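Local coordinates for protein GCN5-related N-acetyltransferase (Kribbella flavida, PDB 4MY0) that probably transfers an acetyl group from acetyl-CoA to the amino groups of aminoglycosides, at residues A124-Y129 / R279-L284; I128-H131 / E135-G138. All coordinates share one frame; numbering follows the deposited sequence. Where two conformers were deposited one is given.

Contact 1 of 2, residues A124-Y129 / R279-L284; sequences ATTVIY and RWMLRL. With AC8 ([(2R,3R,4R,5R)-5-(6-amino-9H-purin-9-yl)-3,4-bis(phosphonooxy)tetrahydrofuran-2-yl]methyl (3R)-3-hydroxy-2,2-dimethyl-4-oxo-4-({3-oxo-3-[(2-sulfanylethyl)amino]propyl}amino)butyl dihydrogen diphosphate), chain L.
The coenzyme pocket of the first GNAT domain is backed by strand 274-284 where T126 and Y129, on the first turn of helix 126-131, meet the selenomethionine M281. M281 reaches across with an extended chain beyond CG, its tip lying crosswise to T126, and M281 CE touches T126 CG2 at 3.6 Å. A chi1 of 62° sets T126 OG1 between the backbone N and the carbonyl carbon and leaves CG2 anti to that carbon, where it packs on M281 CE; T126 OG1 bonds to the backbone oxygen of E268 of a neighbouring subunit. M281 SE lies 3.8 Å from Y129 CB. Y129 CB faces the strand, whereas the ring turns to the coenzyme: I128 CG2 sits 3.7 Å above the centre of one ring face, and the thiol sulfur S1P of AC8 lies at the ring edge near its plane, 3.0 Å from Y129 OH. The helix start lines the acyl-CoA cleft of the GNAT fold, which G98, G100, S101 and V88 complete through hydrogen bonds to AC8. T125 is the N-cap: T125 OG1 accepts a weak bond from V127 N at 3.5 Å. Its methyl T125 CG2 meets AC8 CEP of the pantetheine at 3.6 Å. V127 puts both branches against the nucleoside, V127 CG2 lying 3.7 Å from AC8 N3A of the adenine and V127 CG1 near the ribose carbon C1B. A glycine in place of V127 would probably leave the adenine and ribose without this apolar support and more able to shift. A124 and T125 also pack against I249 and S248 of a third subunit, whose S248 OG hydrogen-bonds AC8.

Contact 2 of 2, residues I128-H131 / E135-G138; sequences IYRH and EFGG. With AC8 ([(2R,3R,4R,5R)-5-(6-amino-9H-purin-9-yl)-3,4-bis(phosphonooxy)tetrahydrofuran-2-yl]methyl (3R)-3-hydroxy-2,2-dimethyl-4-oxo-4-({3-oxo-3-[(2-sulfanylethyl)amino]propyl}amino)butyl dihydrogen diphosphate), chain L.
R130 on the last turn of helix 126-131 and E135 at the start of strand 135-146 have their CA atoms 6.1 Å apart, and three residues, 132-134, lie between the two elements. The guanidinium of R130 grips the carboxylate side-on in a salt bridge. R130 NH2 donates to E135 OE1 at 3.1 Å, with the oxygen in the guanidinium plane; R130 NE donates to the syn lone pair of E135 OE2 at 3.0 Å, from a position where that oxygen is tilted 27° out of the plane. The two flat groups are not coplanar. A further bond from R130 NE to E135 OE1 is weak. E135 bends at chi2 (42°), folding its carboxylate back to its own strand: F136 N, on the anti side and tilted out of the carboxylate plane, donates to E135 OE1 at 2.8 Å, and this bond and that from R130 NH2 limit the carboxylate's rotation. R130 NH2 also meets the F136 ring obliquely, 3.5 Å from F136 CD2, the guanidinium and ring planes being 82° apart. R346 pairs with E135 OE2, and the nearby positive charges of R130 and R346 would probably keep the carboxylate ionised. R130 NH1 and NH2 also bond to the backbone oxygens of V267 and H264 of a neighbouring subunit. Further along, G137 and G138 both face W280 in a classic beta bulge, and strand 135-146 runs antiparallel to strand 274-284, whose M281 packs against R130 and F136.

In the fold
From the N terminus, strand 118-121 runs through residues 122-125 into helix 126-131, the common starting point of both contacts, which share I128 and Y129. Contact 2 closes first, a short connection through residues 132-134 that returns the chain to strand 135-146. Contact 1 closes much later, after 149 residues that include most of the second GNAT domain, when strand 274-284 comes back to pack on the same helix; the short loop of contact 2 lies within this long one. The two strands are antiparallel neighbours, joined by backbone bonds such as L282 N to E135 O at 2.8 Å. Both contacts thus tie helix 126-131 to strands 135-146 and 274-284, and both touch a neighbouring subunit.

Contact 1 of 2, residues A124-Y129 / R279-L284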
# COMPACT_ATOMS: atom_id res chain seq x y z
N ALA C 124 21.65 -15.85 6.29
CA ALA C 124 20.43 -15.22 6.82
C ALA C 124 20.80 -14.32 8.00
O ALA C 124 20.13 -13.33 8.27
CB ALA C 124 19.43 -16.27 7.25
N THR C 125 21.85 -14.70 8.71
CA THR C 125 22.40 -13.89 9.78
C THR C 125 23.91 -13.97 9.63
O THR C 125 24.46 -15.05 9.41
CB THR C 125 21.99 -14.41 11.17
OG1 THR C 125 22.88 -13.86 12.16
CG2 THR C 125 22.06 -15.95 11.24
N THR C 126 24.59 -12.83 9.75
CA THR C 126 26.01 -12.78 9.48
C THR C 126 26.85 -13.28 10.65
O THR C 126 28.02 -13.62 10.46
CB THR C 126 26.47 -11.34 9.21
OG1 THR C 126 26.24 -10.56 10.39
CG2 THR C 126 25.73 -10.74 8.02
N VAL C 127 26.29 -13.29 11.86
CA VAL C 127 27.14 -13.49 13.06
C VAL C 127 27.86 -14.84 13.07
O VAL C 127 29.09 -14.88 13.18
CB VAL C 127 26.37 -13.30 14.38
CG1 VAL C 127 27.31 -13.47 15.59
CG2 VAL C 127 25.70 -11.92 14.43
N ILE C 128 27.11 -15.94 12.91
CA ILE C 128 27.73 -17.27 12.95
C ILE C 128 28.78 -17.42 11.85
O ILE C 128 29.86 -17.98 12.06
CB ILE C 128 26.69 -18.42 12.87
CG1 ILE C 128 27.40 -19.78 12.82
CG2 ILE C 128 25.77 -18.28 11.64
CD1 ILE C 128 26.45 -20.96 13.10
N TYR C 129 28.50 -16.88 10.67
CA TYR C 129 29.41 -17.06 9.54
C TYR C 129 30.69 -16.23 9.67
O TYR C 129 31.78 -16.72 9.33
CB TYR C 129 28.68 -16.84 8.21
CG TYR C 129 27.52 -17.80 8.07
CD1 TYR C 129 27.74 -19.17 7.99
CD2 TYR C 129 26.20 -17.34 8.07
CE1 TYR C 129 26.68 -20.07 7.88
CE2 TYR C 129 25.13 -18.23 7.95
CZ TYR C 129 25.38 -19.59 7.86
OH TYR C 129 24.33 -20.48 7.74
N ARG C 279 23.80 -9.63 -0.90
CA ARG C 279 25.23 -9.93 -0.78
C ARG C 279 25.45 -11.40 -0.49
O ARG C 279 24.65 -12.03 0.19
CB ARG C 279 25.87 -9.09 0.33
CG ARG C 279 25.80 -7.61 0.05
CD ARG C 279 26.01 -6.74 1.28
NE ARG C 279 25.75 -5.35 0.91
CZ ARG C 279 24.53 -4.82 0.79
NH1 ARG C 279 24.40 -3.56 0.43
NH2 ARG C 279 23.45 -5.56 1.05
N TRP C 280 26.55 -11.96 -0.99
CA TRP C 280 26.93 -13.31 -0.58
C TRP C 280 28.32 -13.30 0.04
O TRP C 280 29.13 -12.41 -0.23
CB TRP C 280 26.85 -14.28 -1.76
CG TRP C 280 27.45 -13.75 -3.03
CD1 TRP C 280 26.78 -13.13 -4.04
CD2 TRP C 280 28.82 -13.82 -3.44
NE1 TRP C 280 27.65 -12.80 -5.05
CE2 TRP C 280 28.91 -13.22 -4.71
CE3 TRP C 280 29.98 -14.36 -2.86
CZ2 TRP C 280 30.13 -13.12 -5.41
CZ3 TRP C 280 31.19 -14.26 -3.56
CH2 TRP C 280 31.26 -13.64 -4.81
N MSE C 281 28.59 -14.30 0.88
CA MSE C 281 29.86 -14.36 1.59
C MSE C 281 30.80 -15.39 1.00
O MSE C 281 30.35 -16.31 0.32
CB MSE C 281 29.65 -14.67 3.06
CG MSE C 281 29.09 -13.49 3.83
SE MSE C 281 28.96 -13.94 5.72
CE MSE C 281 28.66 -12.13 6.38
N LEU C 282 32.09 -15.22 1.28
CA LEU C 282 33.14 -16.07 0.75
C LEU C 282 34.09 -16.45 1.88
O LEU C 282 34.31 -15.66 2.80
CB LEU C 282 33.94 -15.28 -0.30
CG LEU C 282 35.11 -16.00 -0.95
CD1 LEU C 282 34.57 -17.16 -1.78
CD2 LEU C 282 35.92 -15.04 -1.81
N ARG C 283 34.63 -17.67 1.82
CA ARG C 283 35.74 -18.04 2.70
C ARG C 283 36.80 -18.83 1.94
O ARG C 283 36.45 -19.68 1.11
CB ARG C 283 35.24 -18.88 3.88
CG ARG C 283 36.29 -19.03 4.99
CD ARG C 283 36.07 -20.29 5.84
NE ARG C 283 36.63 -20.12 7.19
CZ ARG C 283 37.93 -20.15 7.48
NH1 ARG C 283 38.83 -20.34 6.51
NH2 ARG C 283 38.34 -19.98 8.73
N LEU C 284 38.08 -18.57 2.19
CA LEU C 284 39.13 -19.43 1.64
C LEU C 284 39.38 -20.63 2.57
O LEU C 284 39.55 -20.47 3.78
CB LEU C 284 40.45 -18.66 1.42
CG LEU C 284 40.54 -17.42 0.53
CD1 LEU C 284 41.85 -17.42 -0.23
CD2 LEU C 284 39.36 -17.22 -0.41
N1A AC8 L . 20.99 -13.39 15.58
O1A AC8 L . 26.56 -22.01 16.97
P1A AC8 L . 25.48 -21.09 17.52
C1B AC8 L . 25.06 -16.16 16.99
S1P AC8 L . 21.87 -19.15 6.62
C2A AC8 L . 22.18 -12.96 16.05
O2A AC8 L . 24.85 -21.45 18.83
P2A AC8 L . 23.04 -21.74 16.14
C2B AC8 L . 25.28 -16.69 18.39
O2B AC8 L . 25.02 -15.66 19.35
O2C AC8 L . 25.38 -17.01 21.43
C2P AC8 L . 21.12 -19.59 8.23
N3A AC8 L . 23.14 -13.84 16.38
O3A AC8 L . 24.41 -20.92 16.34
C3B AC8 L . 26.76 -17.08 18.33
O3B AC8 L . 27.56 -15.91 18.46
P3B AC8 L . 28.33 -15.42 19.81
O3C AC8 L . 23.06 -16.58 20.55
C3P AC8 L . 19.83 -20.23 7.79
C4A AC8 L . 22.91 -15.17 16.23
O4A AC8 L . 23.25 -23.18 16.56
C4B AC8 L . 26.98 -17.53 16.90
O4B AC8 L . 25.90 -16.96 16.15
O4C AC8 L . 24.38 -14.68 21.55
P4C AC8 L . 24.43 -16.01 20.83
N4P AC8 L . 18.91 -20.69 8.84
C5A AC8 L . 21.70 -15.63 15.74
O5A AC8 L . 21.92 -20.93 16.74
C5B AC8 L . 26.96 -19.05 16.74
O5B AC8 L . 26.00 -19.58 17.65
C5P AC8 L . 18.16 -19.98 9.67
O5P AC8 L . 18.22 -18.76 9.69
C6A AC8 L . 20.72 -14.70 15.41
N6A AC8 L . 19.51 -15.10 14.93
O6A AC8 L . 22.88 -21.66 14.55
C6P AC8 L . 17.23 -20.77 10.55
N7A AC8 L . 21.74 -16.98 15.71
O7A AC8 L . 27.32 -15.45 20.93
C7P AC8 L . 16.98 -20.19 11.95
C8A AC8 L . 22.97 -17.36 16.16
O8A AC8 L . 29.47 -16.40 19.96
N8P AC8 L . 18.24 -20.26 12.69
N9A AC8 L . 23.66 -16.25 16.49
O9A AC8 L . 28.76 -14.01 19.45
C9P AC8 L . 19.01 -21.32 12.91
O9P AC8 L . 18.69 -22.42 12.48
CAP AC8 L . 20.29 -21.16 13.71
OAP AC8 L . 20.08 -20.28 14.80
CBP AC8 L . 21.48 -20.62 12.90
CCP AC8 L . 22.66 -20.43 13.86
CDP AC8 L . 21.87 -21.61 11.81
CEP AC8 L . 21.15 -19.28 12.26

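Contact 2 of 2, residues I128-H131 / E135-G138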
# COMPACT_ATOMS: atom_id res chain seq x y z
N ILE C 128 27.11 -15.94 12.91
CA ILE C 128 27.73 -17.27 12.95
C ILE C 128 28.78 -17.42 11.85
O ILE C 128 29.86 -17.98 12.06
CB ILE C 128 26.69 -18.42 12.87
CG1 ILE C 128 27.40 -19.78 12.82
CG2 ILE C 128 25.77 -18.28 11.64
CD1 ILE C 128 26.45 -20.96 13.10
N TYR C 129 28.50 -16.88 10.67
CA TYR C 129 29.41 -17.06 9.54
C TYR C 129 30.69 -16.23 9.67
O TYR C 129 31.78 -16.72 9.33
CB TYR C 129 28.68 -16.84 8.21
CG TYR C 129 27.52 -17.80 8.07
CD1 TYR C 129 27.74 -19.17 7.99
CD2 TYR C 129 26.20 -17.34 8.07
CE1 TYR C 129 26.68 -20.07 7.88
CE2 TYR C 129 25.13 -18.23 7.95
CZ TYR C 129 25.38 -19.59 7.86
OH TYR C 129 24.33 -20.48 7.74
N ARG C 130 30.58 -15.02 10.19
CA ARG C 130 31.78 -14.21 10.45
C ARG C 130 32.67 -14.86 11.52
O ARG C 130 33.89 -14.85 11.39
CB ARG C 130 31.39 -12.78 10.84
CG ARG C 130 30.95 -11.95 9.64
CD ARG C 130 30.53 -10.53 10.01
NE ARG C 130 30.46 -9.73 8.79
CZ ARG C 130 29.64 -8.69 8.62
NH1 ARG C 130 28.83 -8.34 9.60
NH2 ARG C 130 29.64 -8.02 7.48
N HIS C 131 32.06 -15.42 12.56
CA HIS C 131 32.81 -16.16 13.58
C HIS C 131 33.58 -17.33 12.95
O HIS C 131 34.67 -17.67 13.40
CB HIS C 131 31.87 -16.68 14.67
CG HIS C 131 31.48 -15.65 15.68
ND1 HIS C 131 32.36 -14.71 16.16
CD2 HIS C 131 30.30 -15.42 16.31
CE1 HIS C 131 31.74 -13.93 17.03
NE2 HIS C 131 30.49 -14.34 17.14
N GLU C 135 33.30 -13.73 4.94
CA GLU C 135 33.01 -12.30 4.84
C GLU C 135 32.31 -12.03 3.51
O GLU C 135 32.46 -12.82 2.58
CB GLU C 135 34.29 -11.45 4.97
CG GLU C 135 34.03 -9.94 5.21
CD GLU C 135 32.89 -9.69 6.21
OE1 GLU C 135 31.75 -9.43 5.76
OE2 GLU C 135 33.14 -9.78 7.44
N PHE C 136 31.55 -10.93 3.44
CA PHE C 136 30.93 -10.53 2.17
C PHE C 136 31.96 -10.43 1.06
O PHE C 136 33.04 -9.85 1.25
CB PHE C 136 30.13 -9.24 2.31
CG PHE C 136 28.84 -9.41 3.07
CD1 PHE C 136 27.93 -10.41 2.70
CD2 PHE C 136 28.56 -8.64 4.18
CE1 PHE C 136 26.73 -10.60 3.41
CE2 PHE C 136 27.37 -8.81 4.90
CZ PHE C 136 26.45 -9.79 4.50
N GLY C 137 31.62 -11.01 -0.09
CA GLY C 137 32.55 -11.11 -1.20
C GLY C 137 32.00 -10.55 -2.50
O GLY C 137 32.76 -10.28 -3.43
N GLY C 138 30.68 -10.38 -2.58
CA GLY C 138 30.09 -9.89 -3.82
C GLY C 138 28.58 -9.73 -3.74
O GLY C 138 27.99 -9.94 -2.68
N1A AC8 L . 20.99 -13.39 15.58
O1A AC8 L . 26.56 -22.01 16.97
P1A AC8 L . 25.48 -21.09 17.52
C1B AC8 L . 25.06 -16.16 16.99
S1P AC8 L . 21.87 -19.15 6.62
C2A AC8 L . 22.18 -12.96 16.05
O2A AC8 L . 24.85 -21.45 18.83
P2A AC8 L . 23.04 -21.74 16.14
C2B AC8 L . 25.28 -16.69 18.39
O2B AC8 L . 25.02 -15.66 19.35
O2C AC8 L . 25.38 -17.01 21.43
C2P AC8 L . 21.12 -19.59 8.23
N3A AC8 L . 23.14 -13.84 16.38
O3A AC8 L . 24.41 -20.92 16.34
C3B AC8 L . 26.76 -17.08 18.33
O3B AC8 L . 27.56 -15.91 18.46
P3B AC8 L . 28.33 -15.42 19.81
O3C AC8 L . 23.06 -16.58 20.55
C3P AC8 L . 19.83 -20.23 7.79
C4A AC8 L . 22.91 -15.17 16.23
O4A AC8 L . 23.25 -23.18 16.56
C4B AC8 L . 26.98 -17.53 16.90
O4B AC8 L . 25.90 -16.96 16.15
O4C AC8 L . 24.38 -14.68 21.55
P4C AC8 L . 24.43 -16.01 20.83
N4P AC8 L . 18.91 -20.69 8.84
C5A AC8 L . 21.70 -15.63 15.74
O5A AC8 L . 21.92 -20.93 16.74
C5B AC8 L . 26.96 -19.05 16.74
O5B AC8 L . 26.00 -19.58 17.65
C5P AC8 L . 18.16 -19.98 9.67
O5P AC8 L . 18.22 -18.76 9.69
C6A AC8 L . 20.72 -14.70 15.41
N6A AC8 L . 19.51 -15.10 14.93
O6A AC8 L . 22.88 -21.66 14.55
C6P AC8 L . 17.23 -20.77 10.55
N7A AC8 L . 21.74 -16.98 15.71
O7A AC8 L . 27.32 -15.45 20.93
C7P AC8 L . 16.98 -20.19 11.95
C8A AC8 L . 22.97 -17.36 16.16
O8A AC8 L . 29.47 -16.40 19.96
N8P AC8 L . 18.24 -20.26 12.69
N9A AC8 L . 23.66 -16.25 16.49
O9A AC8 L . 28.76 -14.01 19.45
C9P AC8 L . 19.01 -21.32 12.91
O9P AC8 L . 18.69 -22.42 12.48
CAP AC8 L . 20.29 -21.16 13.71
OAP AC8 L . 20.08 -20.28 14.80
CBP AC8 L . 21.48 -20.62 12.90
CCP AC8 L . 22.66 -20.43 13.86
CDP AC8 L . 21.87 -21.61 11.81
CEP AC8 L . 21.15 -19.28 12.26